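Local coordinates for ADP-ribose pyrophosphatase (Streptococcus suis, PDB 3O8S) that hydrolyses the pyrophosphate bond of ADP-ribose to AMP and ribose 5-phosphate, as a member of the Nudix hydrolase family, at the interface of chains A and B. Sequence-based numbering; all coordinates share one arbitrary frame. Chains: chain A/B, ADP-ribose pyrophosphatase.

Contact 1: the interface of chains A and B. Residues chain A 106, 127, 130, 203, 205; chain B 106, 127, 130, 203, 205.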
# COMPACT_ATOMS: atom_id res chain seq x y z
N VAL A 106 8.43 0.07 3.60
CA VAL A 106 7.43 -0.91 4.05
C VAL A 106 8.06 -2.31 4.15
O VAL A 106 7.94 -2.96 5.18
CB VAL A 106 6.19 -0.90 3.11
CG1 VAL A 106 5.33 -2.15 3.31
CG2 VAL A 106 5.36 0.35 3.32
N VAL A 127 1.76 -7.74 -1.36
CA VAL A 127 0.88 -6.86 -0.61
C VAL A 127 -0.50 -7.54 -0.61
O VAL A 127 -1.13 -7.65 -1.66
CB VAL A 127 0.81 -5.39 -1.12
CG1 VAL A 127 0.02 -4.51 -0.13
CG2 VAL A 127 2.22 -4.82 -1.32
N ILE A 130 -3.99 -3.01 1.81
CA ILE A 130 -3.69 -1.68 2.37
C ILE A 130 -5.03 -1.21 2.91
O ILE A 130 -5.89 -0.82 2.14
CB ILE A 130 -3.06 -0.69 1.37
CG1 ILE A 130 -1.90 -1.32 0.63
CG2 ILE A 130 -2.66 0.62 2.02
CD1 ILE A 130 -2.11 -1.21 -0.77
N THR A 203 -4.47 -6.91 -4.87
CA THR A 203 -4.26 -6.26 -3.57
C THR A 203 -5.51 -5.47 -3.19
O THR A 203 -6.04 -4.69 -3.99
CB THR A 203 -3.00 -5.42 -3.64
OG1 THR A 203 -1.89 -6.32 -3.80
CG2 THR A 203 -2.82 -4.50 -2.43
N PHE A 205 -7.83 -2.80 -1.04
CA PHE A 205 -7.64 -1.50 -0.42
C PHE A 205 -8.98 -0.82 -0.28
O PHE A 205 -9.92 -1.20 -0.98
CB PHE A 205 -6.61 -0.66 -1.22
CG PHE A 205 -7.04 -0.18 -2.59
CD1 PHE A 205 -7.14 -1.07 -3.66
CD2 PHE A 205 -7.27 1.17 -2.84
CE1 PHE A 205 -7.51 -0.62 -4.94
CE2 PHE A 205 -7.65 1.62 -4.11
CZ PHE A 205 -7.76 0.72 -5.16
N VAL B 106 -6.90 5.76 1.77
CA VAL B 106 -6.13 5.88 0.52
C VAL B 106 -7.08 6.08 -0.67
O VAL B 106 -6.88 7.01 -1.45
CB VAL B 106 -5.21 4.63 0.33
CG1 VAL B 106 -4.70 4.54 -1.12
CG2 VAL B 106 -4.05 4.67 1.30
N VAL B 127 -4.09 -1.17 -6.84
CA VAL B 127 -2.84 -0.65 -6.30
C VAL B 127 -1.75 -1.06 -7.30
O VAL B 127 -1.45 -2.25 -7.45
CB VAL B 127 -2.51 -1.09 -4.84
CG1 VAL B 127 -1.28 -0.32 -4.31
CG2 VAL B 127 -3.71 -0.88 -3.92
N ILE B 130 3.34 0.51 -4.11
CA ILE B 130 3.56 1.20 -2.82
C ILE B 130 5.07 1.37 -2.76
O ILE B 130 5.78 0.41 -2.51
CB ILE B 130 2.99 0.45 -1.59
CG1 ILE B 130 1.56 0.03 -1.81
CG2 ILE B 130 3.15 1.25 -0.30
CD1 ILE B 130 1.43 -1.37 -1.60
N THR B 203 1.04 -6.21 -7.20
CA THR B 203 1.35 -4.87 -6.68
C THR B 203 2.83 -4.81 -6.27
O THR B 203 3.33 -5.69 -5.56
CB THR B 203 0.39 -4.56 -5.54
OG1 THR B 203 -0.92 -4.45 -6.11
CG2 THR B 203 0.78 -3.31 -4.75
N PHE B 205 6.24 -3.26 -4.53
CA PHE B 205 6.58 -2.55 -3.31
C PHE B 205 8.05 -2.76 -3.01
O PHE B 205 8.64 -3.70 -3.53
CB PHE B 205 5.65 -3.01 -2.15
CG PHE B 205 5.84 -4.42 -1.64
CD1 PHE B 205 5.42 -5.52 -2.39
CD2 PHE B 205 6.36 -4.66 -0.37
CE1 PHE B 205 5.56 -6.82 -1.91
CE2 PHE B 205 6.51 -5.97 0.11
CZ PHE B 205 6.11 -7.04 -0.66
O HOH W 1 -2.75 -6.11 -7.24
O HOH W 2 -0.94 -7.98 -5.73
O HOH W 3 2.12 -7.66 -4.30
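A:Val127 and B:Ile130 meet tip to tip, and with their twins they form the apolar middle of this two-fold patch, built from strand 120-132 of each chain. A:Val127 CG2 touches B:Ile130 CD1 at 3.5 Å, while the two CD1 methyls of A:Ile130 and B:Ile130 face each other at 3.6 Å. Each isoleucine carries CG1 anti to its carbonyl carbon (chi1 -49°), which sends CD1 toward the partner. A:Val106 and B:Val106, at the start of helix 106-118, lie more loosely at the flanks.

Methyl-to-ring contacts extend the core at both ends. A:Val127 CG2 lies over the face of the B:Phe205 ring, 3.9 Å from its centroid, as the two side chains run antiparallel alongside one another; A:Phe205 receives B:Val127 in the same way.

The polar contacts gather around A:Thr203 and B:Thr203, whose side chains meet roughly perpendicular. A:Thr203 OG1 donates to A:Val127 O at 2.6 Å, tilted 26° from the carbonyl plane, tying the C-terminal segment to the strand, and B:Thr203 does the same in its chain. If both hydroxyls spend their protons on these carbonyls, the 3.1 Å pair of A:Thr203 OG1 and B:Thr203 OG1 can be no more than a weak, undirected contact. Water 1 and its symmetry mate water 2 each join the hydroxyl of one chain to the amide of the other. Water 3 links A:Val127 N to B:Thr203 O, lying 2.6 Å from that carbonyl oxygen.

Contact 2: the interface of chains A and B. Residues chain A 70-71, 99-102, 104; chain B 68-69, 146.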
# COMPACT_ATOMS: atom_id res chain seq x y z
N LYS A 70 -0.94 7.40 10.09
CA LYS A 70 0.17 6.58 10.57
C LYS A 70 0.17 5.23 9.83
O LYS A 70 -0.90 4.68 9.58
CB LYS A 70 0.09 6.36 12.09
CG LYS A 70 0.54 7.57 12.90
N LEU A 71 1.35 4.76 9.41
CA LEU A 71 1.50 3.51 8.67
C LEU A 71 1.78 2.34 9.60
O LEU A 71 2.72 2.41 10.40
CB LEU A 71 2.64 3.61 7.64
CG LEU A 71 2.31 3.66 6.14
CD1 LEU A 71 3.56 3.50 5.32
CD2 LEU A 71 1.34 2.57 5.73
N TRP A 99 4.21 -0.06 13.68
CA TRP A 99 4.33 1.20 12.96
C TRP A 99 5.64 1.28 12.22
O TRP A 99 6.69 0.88 12.74
CB TRP A 99 4.13 2.39 13.89
CG TRP A 99 2.69 2.56 14.30
CD1 TRP A 99 1.62 2.76 13.47
CD2 TRP A 99 2.18 2.56 15.63
NE1 TRP A 99 0.47 2.88 14.21
CE2 TRP A 99 0.78 2.77 15.54
CE3 TRP A 99 2.76 2.39 16.90
CZ2 TRP A 99 -0.04 2.83 16.68
CZ3 TRP A 99 1.95 2.44 18.03
CH2 TRP A 99 0.56 2.67 17.91
N CYS A 100 5.55 1.71 10.98
CA CYS A 100 6.65 1.79 10.05
C CYS A 100 7.64 2.85 10.47
O CYS A 100 7.28 4.01 10.65
CB CYS A 100 6.13 2.04 8.63
SG CYS A 100 7.39 1.88 7.34
N ASP A 101 8.90 2.43 10.68
CA ASP A 101 10.02 3.30 11.02
C ASP A 101 10.11 4.39 9.95
O ASP A 101 9.97 4.09 8.76
CB ASP A 101 11.31 2.48 11.10
CG ASP A 101 12.41 3.14 11.90
OD1 ASP A 101 13.08 4.04 11.35
OD2 ASP A 101 12.61 2.73 13.06
N VAL A 102 10.25 5.65 10.39
CA VAL A 102 10.27 6.84 9.52
C VAL A 102 11.33 6.72 8.41
O VAL A 102 11.03 7.08 7.27
CB VAL A 102 10.45 8.16 10.32
CG1 VAL A 102 9.90 9.35 9.53
CG2 VAL A 102 9.79 8.09 11.70
N GLN A 104 12.65 3.90 7.20
CA GLN A 104 12.61 2.62 6.51
C GLN A 104 11.40 2.47 5.62
O GLN A 104 10.34 3.02 5.92
CB GLN A 104 12.68 1.46 7.51
CG GLN A 104 14.11 1.21 7.98
CD GLN A 104 14.19 0.15 9.04
OE1 GLN A 104 14.35 -1.04 8.75
NE2 GLN A 104 14.11 0.57 10.29
N THR B 68 5.81 7.80 11.60
CA THR B 68 5.87 6.91 10.44
C THR B 68 6.12 7.72 9.14
O THR B 68 6.03 8.95 9.20
CB THR B 68 4.57 6.05 10.33
OG1 THR B 68 3.47 6.86 9.93
CG2 THR B 68 4.25 5.27 11.59
N PRO B 69 6.43 7.09 7.96
CA PRO B 69 6.62 7.89 6.74
C PRO B 69 5.32 8.53 6.25
O PRO B 69 4.25 7.92 6.37
CB PRO B 69 7.12 6.86 5.71
CG PRO B 69 7.49 5.64 6.49
CD PRO B 69 6.60 5.65 7.68
N THR B 146 6.17 7.40 1.56
CA THR B 146 5.70 6.15 0.98
C THR B 146 4.68 6.60 -0.07
O THR B 146 3.75 7.35 0.24
CB THR B 146 5.18 5.19 2.06
OG1 THR B 146 6.30 4.60 2.74
CG2 THR B 146 4.30 4.07 1.49
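B:Thr68, the first modelled residue of its chain, inserts its side chain between A:Leu71 and A:Cys100, and this insertion is the tight half of the contact. Its hydroxyl OG1 accepts a hydrogen bond from the backbone A:Leu71 N at 3.0 Å, nearly straight at 162°. OG1 stands between the backbone N and the carbonyl carbon of its own residue (chi1 71°), an orientation that turns the hydroxyl to strand 70-79 and sets the methyl between two carbonyl oxygens. That methyl, CG2, is 3.4 Å from A:Cys100 O and 3.5 Å from A:Leu71 O, and it also packs against A:Trp99 CB at 3.7 Å, next to the root of the indole rather than over its face. Backbone on both sides thus holds the threonine, which buries 108 Å² against chain A.

B:Pro69 continues the close packing. Its CD lies 3.5 Å from A:Cys100 O and its ring also meets the cysteine side chain, where SG, anti to the backbone N (chi1 -170°), comes within 3.9 Å of the proline CG.

Away from this pair the fit slackens. A:Val102 flanks the backbone of B:Thr68, its CG1 being 3.9 Å from B:Thr68 O. The A:Leu71 side chain slants past B:Thr146, its CD1 3.9 Å from B:Thr146 CG2, a light apolar touch. A:Asp101 and A:Gln104 bury little, and the end of A:Lys70 beyond CG is not modelled and may be disordered.

In chain A the site joins the beginning of strand 70-79 to the end of strand 97-99 and the loop behind it. This loop belongs to the Nudix box and leads into helix 106-118, so the N-terminal end of chain B is packed against the motif that in this family builds the catalytic, metal-binding site.

The centres of the C-alpha atoms of contact 1 and contact 2 are about 14 Å apart in one two-fold interface. They have no residue in common, but helix 106-118, whose A:Val106 flanks contact 1, directly follows the loop used in contact 2. Contact 1 straddles the two-fold axis, where A:Ile130 and A:Thr203 meet their own copies, near the C-terminal ends; contact 2 is off the axis, holds the start of the modelled chain B, and recurs with the chains exchanged. Together they make the two ends of the modelled chain part of the pairing. A functional dimer is plausible, though the crystal assembly alone does not establish it.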